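Local coordinates for N-terminal acetyltransferase-like protein (Chaetomium thermophilum, PDB 5NNP) that probably serves as the auxiliary subunit of an N-terminal acetyltransferase, a ring-like scaffold of paired helices that holds partner chains, at residues Q147-L152 and E166-T171; T171-L176 and L192-I197; T196-R201 and E205-H210; A247-N252 and D257-L262. All blocks are in the same frame, centred on the assembly; numbering follows the deposited sequence.

Interaction 1 of 4, residues Q147-L152 and E166-T171; sequences QNWTAL and EHILTT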
# COMPACT_ATOMS: atom_id res chain seq x y z
N GLN A 147 -1.59 6.75 -27.41
CA GLN A 147 -0.89 6.07 -26.30
C GLN A 147 0.61 6.18 -26.39
O GLN A 147 1.29 6.34 -25.39
CB GLN A 147 -1.21 4.59 -26.27
CG GLN A 147 -2.62 4.21 -25.98
CD GLN A 147 -2.80 2.72 -26.08
OE1 GLN A 147 -1.83 1.96 -25.99
NE2 GLN A 147 -4.03 2.28 -26.30
N ASN A 148 1.13 6.03 -27.60
CA ASN A 148 2.57 6.05 -27.78
C ASN A 148 3.18 7.41 -27.53
O ASN A 148 4.36 7.47 -27.20
CB ASN A 148 2.93 5.57 -29.19
CG ASN A 148 2.54 4.13 -29.41
OD1 ASN A 148 2.58 3.33 -28.49
ND2 ASN A 148 2.15 3.81 -30.64
N TRP A 149 2.41 8.50 -27.67
CA TRP A 149 2.94 9.83 -27.34
C TRP A 149 3.01 10.00 -25.83
O TRP A 149 4.04 10.40 -25.27
CB TRP A 149 2.11 10.95 -27.95
CG TRP A 149 2.21 11.00 -29.43
CD1 TRP A 149 1.47 10.27 -30.32
CD2 TRP A 149 3.08 11.83 -30.22
NE1 TRP A 149 1.84 10.57 -31.60
CE2 TRP A 149 2.83 11.53 -31.57
CE3 TRP A 149 4.06 12.79 -29.92
CZ2 TRP A 149 3.52 12.14 -32.63
CZ3 TRP A 149 4.75 13.40 -30.96
CH2 TRP A 149 4.47 13.07 -32.30
N THR A 150 1.89 9.68 -25.19
CA THR A 150 1.78 9.72 -23.73
C THR A 150 2.85 8.87 -23.04
O THR A 150 3.48 9.32 -22.08
CB THR A 150 0.40 9.25 -23.29
OG1 THR A 150 -0.57 10.07 -23.92
CG2 THR A 150 0.25 9.32 -21.76
N ALA A 151 3.05 7.66 -23.54
CA ALA A 151 4.08 6.76 -23.03
C ALA A 151 5.48 7.37 -23.09
O ALA A 151 6.24 7.27 -22.12
CB ALA A 151 4.06 5.45 -23.81
N LEU A 152 5.83 8.01 -24.21
CA LEU A 152 7.13 8.66 -24.33
C LEU A 152 7.22 9.85 -23.38
O LEU A 152 8.27 10.09 -22.79
CB LEU A 152 7.44 9.12 -25.76
CG LEU A 152 8.74 9.95 -25.90
CD1 LEU A 152 10.01 9.17 -25.49
CD2 LEU A 152 8.91 10.58 -27.27
N GLU A 166 6.81 17.49 -21.11
CA GLU A 166 5.79 18.47 -21.43
C GLU A 166 5.75 18.75 -22.94
O GLU A 166 4.69 18.87 -23.54
CB GLU A 166 6.02 19.77 -20.66
CG GLU A 166 4.86 20.72 -20.84
CD GLU A 166 5.11 22.09 -20.29
OE1 GLU A 166 5.99 22.23 -19.41
OE2 GLU A 166 4.41 23.02 -20.75
N HIS A 167 6.93 18.82 -23.53
CA HIS A 167 7.08 19.03 -24.97
C HIS A 167 6.37 17.95 -25.80
O HIS A 167 5.70 18.25 -26.78
CB HIS A 167 8.57 19.09 -25.31
CG HIS A 167 8.86 19.26 -26.77
ND1 HIS A 167 9.48 18.29 -27.52
CD2 HIS A 167 8.62 20.29 -27.61
CE1 HIS A 167 9.61 18.71 -28.76
NE2 HIS A 167 9.09 19.92 -28.85
N ILE A 168 6.53 16.69 -25.39
CA ILE A 168 5.93 15.57 -26.12
C ILE A 168 4.41 15.66 -26.01
O ILE A 168 3.71 15.45 -27.01
CB ILE A 168 6.43 14.22 -25.60
CG1 ILE A 168 7.92 14.04 -25.93
CG2 ILE A 168 5.64 13.08 -26.20
CD1 ILE A 168 8.28 14.36 -27.41
N LEU A 169 3.91 16.00 -24.82
CA LEU A 169 2.48 16.14 -24.60
C LEU A 169 1.89 17.28 -25.41
O LEU A 169 0.84 17.12 -26.06
CB LEU A 169 2.18 16.35 -23.11
CG LEU A 169 2.30 15.08 -22.26
CD1 LEU A 169 2.27 15.40 -20.77
CD2 LEU A 169 1.22 14.10 -22.63
N THR A 170 2.56 18.43 -25.39
CA THR A 170 2.06 19.57 -26.13
C THR A 170 2.16 19.33 -27.64
O THR A 170 1.32 19.81 -28.40
CB THR A 170 2.82 20.85 -25.79
OG1 THR A 170 2.67 21.15 -24.39
CG2 THR A 170 2.28 22.02 -26.64
N THR A 171 3.19 18.60 -28.07
CA THR A 171 3.35 18.35 -29.50
C THR A 171 2.15 17.58 -30.03
O THR A 171 1.61 17.91 -31.08
CB THR A 171 4.66 17.60 -29.82
OG1 THR A 171 5.77 18.46 -29.53
CG2 THR A 171 4.73 17.21 -31.29

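Interaction 2 of 4, residues T171-L176 and L192-I197; sequences TYEKSL and LYKNTI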
# COMPACT_ATOMS: atom_id res chain seq x y z
N THR A 171 3.19 18.60 -28.07
CA THR A 171 3.35 18.35 -29.50
C THR A 171 2.15 17.58 -30.03
O THR A 171 1.61 17.91 -31.08
CB THR A 171 4.66 17.60 -29.82
OG1 THR A 171 5.77 18.46 -29.53
CG2 THR A 171 4.73 17.21 -31.29
N TYR A 172 1.72 16.58 -29.26
CA TYR A 172 0.53 15.82 -29.64
C TYR A 172 -0.69 16.73 -29.77
O TYR A 172 -1.36 16.74 -30.81
CB TYR A 172 0.21 14.69 -28.66
CG TYR A 172 -0.97 13.92 -29.17
CD1 TYR A 172 -0.81 12.95 -30.13
CD2 TYR A 172 -2.26 14.24 -28.77
CE1 TYR A 172 -1.88 12.27 -30.65
CE2 TYR A 172 -3.35 13.57 -29.28
CZ TYR A 172 -3.15 12.59 -30.22
OH TYR A 172 -4.21 11.90 -30.76
N GLU A 173 -0.97 17.49 -28.71
CA GLU A 173 -2.12 18.40 -28.71
C GLU A 173 -2.12 19.33 -29.90
O GLU A 173 -3.17 19.71 -30.42
CB GLU A 173 -2.14 19.24 -27.44
CG GLU A 173 -2.38 18.47 -26.15
CD GLU A 173 -2.45 19.41 -24.96
OE1 GLU A 173 -1.94 19.06 -23.87
OE2 GLU A 173 -3.00 20.51 -25.12
N LYS A 174 -0.93 19.71 -30.35
CA LYS A 174 -0.82 20.64 -31.45
C LYS A 174 -1.10 19.96 -32.79
O LYS A 174 -1.34 20.64 -33.79
CB LYS A 174 0.56 21.30 -31.46
CG LYS A 174 0.70 22.49 -30.50
CD LYS A 174 2.04 23.21 -30.71
CE LYS A 174 2.28 24.29 -29.66
NZ LYS A 174 3.63 24.91 -29.89
N SER A 175 -1.08 18.62 -32.82
CA SER A 175 -1.42 17.94 -34.07
C SER A 175 -2.93 17.84 -34.28
O SER A 175 -3.41 17.67 -35.40
CB SER A 175 -0.80 16.55 -34.15
OG SER A 175 -1.15 15.78 -33.02
N LEU A 176 -3.69 17.98 -33.20
CA LEU A 176 -5.15 17.87 -33.28
C LEU A 176 -5.74 18.96 -34.17
O LEU A 176 -5.57 20.14 -33.89
CB LEU A 176 -5.79 17.95 -31.90
CG LEU A 176 -5.41 16.77 -31.03
CD1 LEU A 176 -6.10 16.85 -29.69
CD2 LEU A 176 -5.77 15.50 -31.79
N LEU A 192 -4.79 16.90 -17.54
CA LEU A 192 -4.43 17.01 -16.14
C LEU A 192 -3.00 16.53 -15.89
O LEU A 192 -2.26 17.12 -15.10
CB LEU A 192 -5.42 16.23 -15.28
CG LEU A 192 -6.86 16.75 -15.22
CD1 LEU A 192 -7.73 15.81 -14.38
CD2 LEU A 192 -6.94 18.19 -14.69
N TYR A 193 -2.60 15.47 -16.58
CA TYR A 193 -1.24 14.95 -16.43
C TYR A 193 -0.20 16.02 -16.79
O TYR A 193 0.73 16.28 -16.01
CB TYR A 193 -1.05 13.69 -17.29
CG TYR A 193 0.35 13.11 -17.24
CD1 TYR A 193 0.97 12.82 -16.04
CD2 TYR A 193 1.05 12.83 -18.42
CE1 TYR A 193 2.26 12.28 -16.00
CE2 TYR A 193 2.33 12.29 -18.39
CZ TYR A 193 2.93 12.02 -17.18
OH TYR A 193 4.20 11.49 -17.17
N LYS A 194 -0.38 16.66 -17.95
CA LYS A 194 0.46 17.80 -18.35
C LYS A 194 0.43 18.91 -17.30
O LYS A 194 1.47 19.49 -16.98
CB LYS A 194 0.02 18.36 -19.71
CG LYS A 194 0.74 19.68 -20.13
CD LYS A 194 0.17 20.28 -21.44
CE LYS A 194 0.89 21.53 -21.86
NZ LYS A 194 0.27 22.20 -23.07
N ASN A 195 -0.76 19.21 -16.77
CA ASN A 195 -0.86 20.22 -15.72
C ASN A 195 0.00 19.86 -14.51
O ASN A 195 0.74 20.71 -14.00
CB ASN A 195 -2.31 20.45 -15.28
CG ASN A 195 -2.47 21.69 -14.37
OD1 ASN A 195 -2.39 21.58 -13.14
ND2 ASN A 195 -2.66 22.87 -14.98
N THR A 196 -0.07 18.62 -14.04
CA THR A 196 0.75 18.25 -12.89
C THR A 196 2.23 18.39 -13.24
O THR A 196 3.04 18.74 -12.39
CB THR A 196 0.47 16.82 -12.38
OG1 THR A 196 0.82 15.86 -13.38
CG2 THR A 196 -0.99 16.66 -12.01
N ILE A 197 2.57 18.17 -14.51
CA ILE A 197 3.97 18.27 -14.93
C ILE A 197 4.47 19.71 -14.88
O ILE A 197 5.58 19.97 -14.41
CB ILE A 197 4.17 17.68 -16.34
CG1 ILE A 197 4.12 16.15 -16.24
CG2 ILE A 197 5.51 18.11 -16.93
CD1 ILE A 197 4.10 15.41 -17.57
O HOH W 1 -2.69 21.93 -22.75

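Interaction 3 of 4, residues T196-R201 and E205-H210; sequences TIIAER and ERALQH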
# COMPACT_ATOMS: atom_id res chain seq x y z
N THR A 196 -0.07 18.62 -14.04
CA THR A 196 0.75 18.25 -12.89
C THR A 196 2.23 18.39 -13.24
O THR A 196 3.04 18.74 -12.39
CB THR A 196 0.47 16.82 -12.38
OG1 THR A 196 0.82 15.86 -13.38
CG2 THR A 196 -0.99 16.66 -12.01
N ILE A 197 2.57 18.17 -14.51
CA ILE A 197 3.97 18.27 -14.93
C ILE A 197 4.47 19.71 -14.88
O ILE A 197 5.58 19.97 -14.41
CB ILE A 197 4.17 17.68 -16.34
CG1 ILE A 197 4.12 16.15 -16.24
CG2 ILE A 197 5.51 18.11 -16.93
CD1 ILE A 197 4.10 15.41 -17.57
N ILE A 198 3.65 20.65 -15.33
CA ILE A 198 3.98 22.06 -15.21
C ILE A 198 4.23 22.47 -13.75
O ILE A 198 5.16 23.20 -13.46
CB ILE A 198 2.86 22.94 -15.79
CG1 ILE A 198 2.69 22.65 -17.28
CG2 ILE A 198 3.18 24.42 -15.55
CD1 ILE A 198 1.56 23.44 -17.96
N ALA A 199 3.42 21.98 -12.83
CA ALA A 199 3.59 22.36 -11.43
C ALA A 199 4.85 21.72 -10.87
O ALA A 199 5.63 22.37 -10.17
CB ALA A 199 2.36 21.97 -10.62
N GLU A 200 5.07 20.45 -11.19
CA GLU A 200 6.30 19.79 -10.74
C GLU A 200 7.55 20.52 -11.26
O GLU A 200 8.59 20.49 -10.62
CB GLU A 200 6.32 18.32 -11.16
CG GLU A 200 5.37 17.45 -10.37
CD GLU A 200 5.63 15.97 -10.55
OE1 GLU A 200 4.77 15.16 -10.12
OE2 GLU A 200 6.70 15.62 -11.12
N ARG A 201 7.44 21.20 -12.41
CA ARG A 201 8.55 22.01 -12.88
C ARG A 201 8.67 23.26 -12.00
O ARG A 201 9.68 23.95 -12.06
CB ARG A 201 8.39 22.39 -14.35
CG ARG A 201 8.33 21.18 -15.26
CD ARG A 201 8.25 21.56 -16.72
NE ARG A 201 9.40 22.36 -17.11
CZ ARG A 201 9.49 23.03 -18.25
NH1 ARG A 201 8.48 23.00 -19.12
NH2 ARG A 201 10.58 23.74 -18.51
N GLU A 205 2.49 29.62 -11.20
CA GLU A 205 1.81 30.65 -11.94
C GLU A 205 1.25 30.11 -13.26
O GLU A 205 0.11 30.36 -13.63
CB GLU A 205 2.76 31.81 -12.21
CG GLU A 205 2.18 32.93 -13.05
CD GLU A 205 1.19 33.76 -12.28
OE1 GLU A 205 1.35 33.87 -11.05
OE2 GLU A 205 0.25 34.30 -12.91
N ARG A 206 2.07 29.35 -13.98
CA ARG A 206 1.67 28.87 -15.29
C ARG A 206 0.67 27.73 -15.20
O ARG A 206 -0.22 27.61 -16.04
CB ARG A 206 2.90 28.42 -16.08
CG ARG A 206 2.71 28.47 -17.57
CD ARG A 206 4.01 28.17 -18.26
NE ARG A 206 4.07 26.81 -18.76
CZ ARG A 206 5.01 25.93 -18.41
NH1 ARG A 206 5.96 26.27 -17.54
NH2 ARG A 206 5.00 24.72 -18.94
N ALA A 207 0.83 26.89 -14.18
CA ALA A 207 -0.05 25.76 -13.99
C ALA A 207 -1.49 26.20 -13.69
O ALA A 207 -2.45 25.56 -14.13
CB ALA A 207 0.48 24.85 -12.88
N LEU A 208 -1.63 27.29 -12.94
CA LEU A 208 -2.96 27.81 -12.64
C LEU A 208 -3.60 28.36 -13.92
O LEU A 208 -4.77 28.11 -14.22
CB LEU A 208 -2.90 28.91 -11.57
CG LEU A 208 -4.27 29.46 -11.16
CD1 LEU A 208 -5.19 28.32 -10.72
CD2 LEU A 208 -4.15 30.49 -10.07
N GLN A 209 -2.80 29.10 -14.66
CA GLN A 209 -3.18 29.60 -15.97
C GLN A 209 -3.63 28.46 -16.89
O GLN A 209 -4.66 28.56 -17.56
CB GLN A 209 -2.00 30.37 -16.57
CG GLN A 209 -2.10 30.66 -18.06
CD GLN A 209 -0.78 31.19 -18.64
OE1 GLN A 209 0.03 31.79 -17.93
NE2 GLN A 209 -0.57 30.96 -19.93
N HIS A 210 -2.86 27.37 -16.91
CA HIS A 210 -3.18 26.23 -17.78
C HIS A 210 -4.40 25.49 -17.26
O HIS A 210 -5.18 24.94 -18.03
CB HIS A 210 -1.98 25.28 -17.89
CG HIS A 210 -2.28 24.01 -18.63
ND1 HIS A 210 -2.53 22.81 -17.98
CD2 HIS A 210 -2.36 23.75 -19.95
CE1 HIS A 210 -2.75 21.87 -18.88
NE2 HIS A 210 -2.65 22.41 -20.08

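Interaction 4 of 4, residues A247-N252 and D257-L262; sequences ALLDRN and DYYKGL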
# COMPACT_ATOMS: atom_id res chain seq x y z
N ALA A 247 -15.64 25.59 -1.84
CA ALA A 247 -16.14 24.66 -2.85
C ALA A 247 -15.84 23.20 -2.49
O ALA A 247 -16.70 22.32 -2.63
CB ALA A 247 -15.56 24.99 -4.20
N LEU A 248 -14.62 22.95 -2.02
CA LEU A 248 -14.21 21.61 -1.64
C LEU A 248 -14.94 21.14 -0.38
O LEU A 248 -15.28 19.96 -0.25
CB LEU A 248 -12.70 21.54 -1.44
CG LEU A 248 -11.86 21.56 -2.73
CD1 LEU A 248 -10.43 22.02 -2.46
CD2 LEU A 248 -11.87 20.19 -3.41
N LEU A 249 -15.20 22.07 0.53
CA LEU A 249 -15.86 21.72 1.79
C LEU A 249 -17.28 21.30 1.51
O LEU A 249 -17.77 20.32 2.09
CB LEU A 249 -15.85 22.89 2.78
CG LEU A 249 -14.59 23.08 3.63
CD1 LEU A 249 -14.67 24.40 4.36
CD2 LEU A 249 -14.44 21.92 4.60
N ASP A 250 -17.94 22.04 0.63
CA ASP A 250 -19.30 21.72 0.22
C ASP A 250 -19.35 20.34 -0.44
O ASP A 250 -20.37 19.66 -0.36
CB ASP A 250 -19.84 22.80 -0.71
CG ASP A 250 -20.22 24.07 0.02
OD1 ASP A 250 -20.90 23.97 1.06
OD2 ASP A 250 -19.84 25.18 -0.43
N ARG A 251 -18.26 19.94 -1.08
CA ARG A 251 -18.17 18.64 -1.75
C ARG A 251 -17.92 17.51 -0.73
O ARG A 251 -18.39 16.39 -0.89
CB ARG A 251 -17.06 18.66 -2.81
CG ARG A 251 -16.89 17.37 -3.66
CD ARG A 251 -15.59 17.43 -4.47
NE ARG A 251 -15.42 16.31 -5.40
CZ ARG A 251 -16.11 16.17 -6.53
NH1 ARG A 251 -17.03 17.07 -6.87
NH2 ARG A 251 -15.90 15.13 -7.33
N ASN A 252 -17.16 17.81 0.30
CA ASN A 252 -16.75 16.78 1.24
C ASN A 252 -16.42 17.43 2.57
O ASN A 252 -15.26 17.72 2.85
CB ASN A 252 -15.55 16.00 0.68
CG ASN A 252 -14.99 14.97 1.66
OD1 ASN A 252 -15.54 14.74 2.73
ND2 ASN A 252 -13.87 14.33 1.27
N ASP A 257 -8.16 18.98 5.83
CA ASP A 257 -7.33 19.99 5.19
C ASP A 257 -8.11 21.11 4.51
O ASP A 257 -7.59 22.22 4.37
CB ASP A 257 -6.39 19.34 4.18
CG ASP A 257 -5.30 18.54 4.83
OD1 ASP A 257 -5.08 18.72 6.05
OD2 ASP A 257 -4.67 17.71 4.14
N TYR A 258 -9.35 20.84 4.10
CA TYR A 258 -10.16 21.90 3.49
C TYR A 258 -10.47 22.98 4.53
O TYR A 258 -10.48 24.17 4.21
CB TYR A 258 -11.46 21.35 2.89
CG TYR A 258 -11.28 20.33 1.79
CD1 TYR A 258 -10.10 20.27 1.05
CD2 TYR A 258 -12.28 19.41 1.49
CE1 TYR A 258 -9.93 19.33 0.04
CE2 TYR A 258 -12.11 18.47 0.49
CZ TYR A 258 -10.94 18.44 -0.24
OH TYR A 258 -10.76 17.49 -1.23
N TYR A 259 -10.73 22.57 5.78
CA TYR A 259 -10.94 23.57 6.83
C TYR A 259 -9.65 24.37 7.08
O TYR A 259 -9.69 25.60 7.19
CB TYR A 259 -11.43 22.93 8.13
CG TYR A 259 -12.81 22.31 8.05
CD1 TYR A 259 -13.95 23.09 8.22
CD2 TYR A 259 -12.98 20.95 7.81
CE1 TYR A 259 -15.22 22.53 8.15
CE2 TYR A 259 -14.24 20.39 7.74
CZ TYR A 259 -15.36 21.18 7.91
OH TYR A 259 -16.61 20.61 7.83
N LYS A 260 -8.51 23.68 7.17
CA LYS A 260 -7.23 24.35 7.36
C LYS A 260 -7.02 25.40 6.28
O LYS A 260 -6.74 26.56 6.58
CB LYS A 260 -6.07 23.35 7.36
CG LYS A 260 -5.99 22.51 8.62
CD LYS A 260 -4.82 21.55 8.61
CE LYS A 260 -4.75 20.76 9.91
NZ LYS A 260 -3.50 19.95 9.99
N GLY A 261 -7.17 24.98 5.02
CA GLY A 261 -7.07 25.87 3.88
C GLY A 261 -7.97 27.09 3.96
O GLY A 261 -7.50 28.21 3.77
N LEU A 262 -9.26 26.88 4.22
CA LEU A 262 -10.20 27.99 4.34
C LEU A 262 -9.74 28.96 5.41
O LEU A 262 -9.60 30.17 5.18
CB LEU A 262 -11.61 27.49 4.69
CG LEU A 262 -12.66 28.60 4.86
CD1 LEU A 262 -12.77 29.45 3.58
CD2 LEU A 262 -14.02 28.03 5.25
O HOH W 2 -12.05 14.92 -1.19

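Interaction 1 of 4, residues Q147-L152 and E166-T171
In the antiparallel helical hairpin built from helices 146-159 and 162-175, Ile-168 presses into the opposite helix between Trp-149 and Leu-152, with Thr-171 beside it. Its two branches divide the work. The CG2 methyl of Ile-168 lies anti to the backbone N (CG1 at chi1 -68°) and rests against the main chain of the partner, 3.3 Å from the carbonyl O of Trp-149, while the CG1-CD1 arm reaches Leu-152. There Ile-168 CD1 sits 3.8 Å from Leu-152 CD2, and the two side chains cross at about a right angle. Trp-149 contributes the six-membered part of its indole, with CE3 at 4.1 Å from Ile-168 CG2. One turn further along, the methyl of Thr-171 approaches the same ring obliquely, its CG2 at 3.8 Å from Trp-149 CZ3. Stacked helix pairs of this kind are the building unit of a TPR-like alpha-solenoid, and here the two segment axes come within 8.7 Å at an angle of 162°. The hydroxyl of Thr-171 is turned back on its own helix, where OG1 donates to His-167 O at 2.8 Å from above the carbonyl plane. Thr-171 N reaches that oxygen from the other face, and two donors thus hold it; with OG1 beside the backbone N, CG2 is the branch that faces the tryptophan. The indole is anchored too: its NE1 bonds to the backbone O of Pro-143, and its ring meets that of Tyr-172. Leu-139 of helix 128-141 packs on both Trp-149 and Leu-152, tying the hairpin to the helix before it.

Interaction 2 of 4, residues T171-L176 and L192-I197
Glu-173 reaches over the far end of Lys-194, laying one carboxylate oxygen against the lysine's aliphatic chain. OE1 of Glu-173 is 3.4 Å from Lys-194 CD, and the ammonium group stands further off, with Lys-194 NZ 3.9 Å from Glu-173 OE1, a long salt bridge. A water closes the gap: it donates to Glu-173 OE2 at 2.8 Å and accepts from Lys-194 NZ at 3.0 Å, so that both carboxylate oxygens are drawn into the link. Long side chains are needed here, because even the nearest CA atoms, those of Glu-173 and Lys-194, are 10.7 Å apart. The lysine spans the distance fully extended, with CG anti to the backbone N (chi1 173°), and the glutamate answers with a straight chain beyond CG. The contact joins the last turn of helix 162-175 to helix 185-200, the next in this helical-repeat scaffold. Lys-194 NZ also bonds to Thr-170 OG1 and to a glycerol probably taken up from the crystallisation liquor. Because the lysine ammonium is shared among hydroxyl, water, glycerol and a distant carboxylate, the attraction is partly relayed by one water and is probably weaker than a direct ion pair.

Interaction 3 of 4, residues T196-R201 and E205-H210
Arg-206 covers Ile-198 with the flat of its guanidinium, and the isoleucine CG2 methyl lies beneath the middle of the group, 3.7 Å from Arg-206 CZ. The arginine gets there by starting with CG anti to its N (chi1 -155°) and bending at chi3, which lays the plane over the Ile-198 side chain. Its NH2 passes 3.5 Å from Ile-198 CG1 and 3.9 Å from Arg-201 NH1, with the two guanidinium planes turned 72° apart. These arginines are gathered by one anion: the carboxylate of Glu-166, from helix 162-175, forms a salt bridge through OE1 to Arg-201 and through OE2 to Arg-206. Asp-203 holds NH1 of Arg-206 as well; salt bridges thus hold both terminal nitrogens, NH1 and NH2, while the group lies over the isoleucine. The following residue, Ala-207, brings the backbones closest; its small CB fits 3.8 Å from Ile-198 CG2 and 4.1 Å from Ala-199 CB, and the CA atoms of the two alanines are only 5.6 Å apart. A turn later comes His-210, whose ring receives the CD1 methyl of Ile-198 over one face, displaced toward the rim, in a CH-pi contact 4.3 Å from the centroid. Asn-195 bonds through ND2 to His-210 ND1 and to the carbonyl of Ala-207, which would limit the imidazole's rotation and links it to the helix opposite. Antiparallel helices joined by a short turn and brought close at small residues, here with segment axes 8.4 Å apart, are characteristic of the helical hairpins of TPR-like alpha-solenoids.

Interaction 4 of 4, residues A247-N252 and D257-L262
Both tyrosine rings of this contact carry a leucine on one face. Over the centre of the Tyr-258 ring stands Leu-248 CB, 3.5 Å from the centroid and 4° off the normal, a CH-pi contact; at the ring's edge, near its plane, lies the backbone O of Asn-252, 3.7 Å from Tyr-258 CD2. The Tyr-259 ring holds Leu-249 CD2 centrally over one face at 3.4 Å from its centroid, and it also stacks with Tyr-280 of helix 273-286. Leu-248 spreads over the same Tyr-258 ring beyond CB, its CD2 reaching to 3.6 Å from Tyr-258 OH. Leu-249 forks: CD2 fits between the Tyr-259 ring and Tyr-258 CB, 3.5 Å from the latter, while CD1 meets Leu-262 CD2 at 3.8 Å. All the touching residues are buried, and they form the apolar seam of an antiparallel hairpin in the alpha-solenoid, where helices 238-251 and 256-265 are joined by a short loop and their segments cross at -155°. At the loop end the seam turns polar. Asn-252 is the first residue to leave helical geometry, and its extended chi1 (175°) carries the amide toward a water that accepts from ND2 and donates to Tyr-258 OH at 2.9 Å. That phenol is also bonded to Glu-226, Asn-252 OD1 takes the backbone N of Glu-254, and Tyr-259 OH is bonded to Pro-253 O. Beside this polar end the hairpin borders another protein chain, which pairs an acidic side chain with Arg-251 and bonds through its backbone to Asn-252 ND2.

How the interactions relate
The four contacts follow one another along a single run of antiparallel helices. Interactions 1 and 2 share helix 162-175 and have centres 7 Å apart; interactions 2 and 3 share helix 185-200, with centres 12 Å apart. Leu-169 of interaction 1 reaches Tyr-193 and Ile-197, so the apolar core continues from one hairpin into the next. Interaction 4 lies beyond the intervening helix 221-234, in helices 238-251 and 256-265, its centre 22 Å from that of interaction 3, without touching it. In it alone do the segments meet another protein chain, consistent with a scaffold in which this part of the solenoid borders a partner chain.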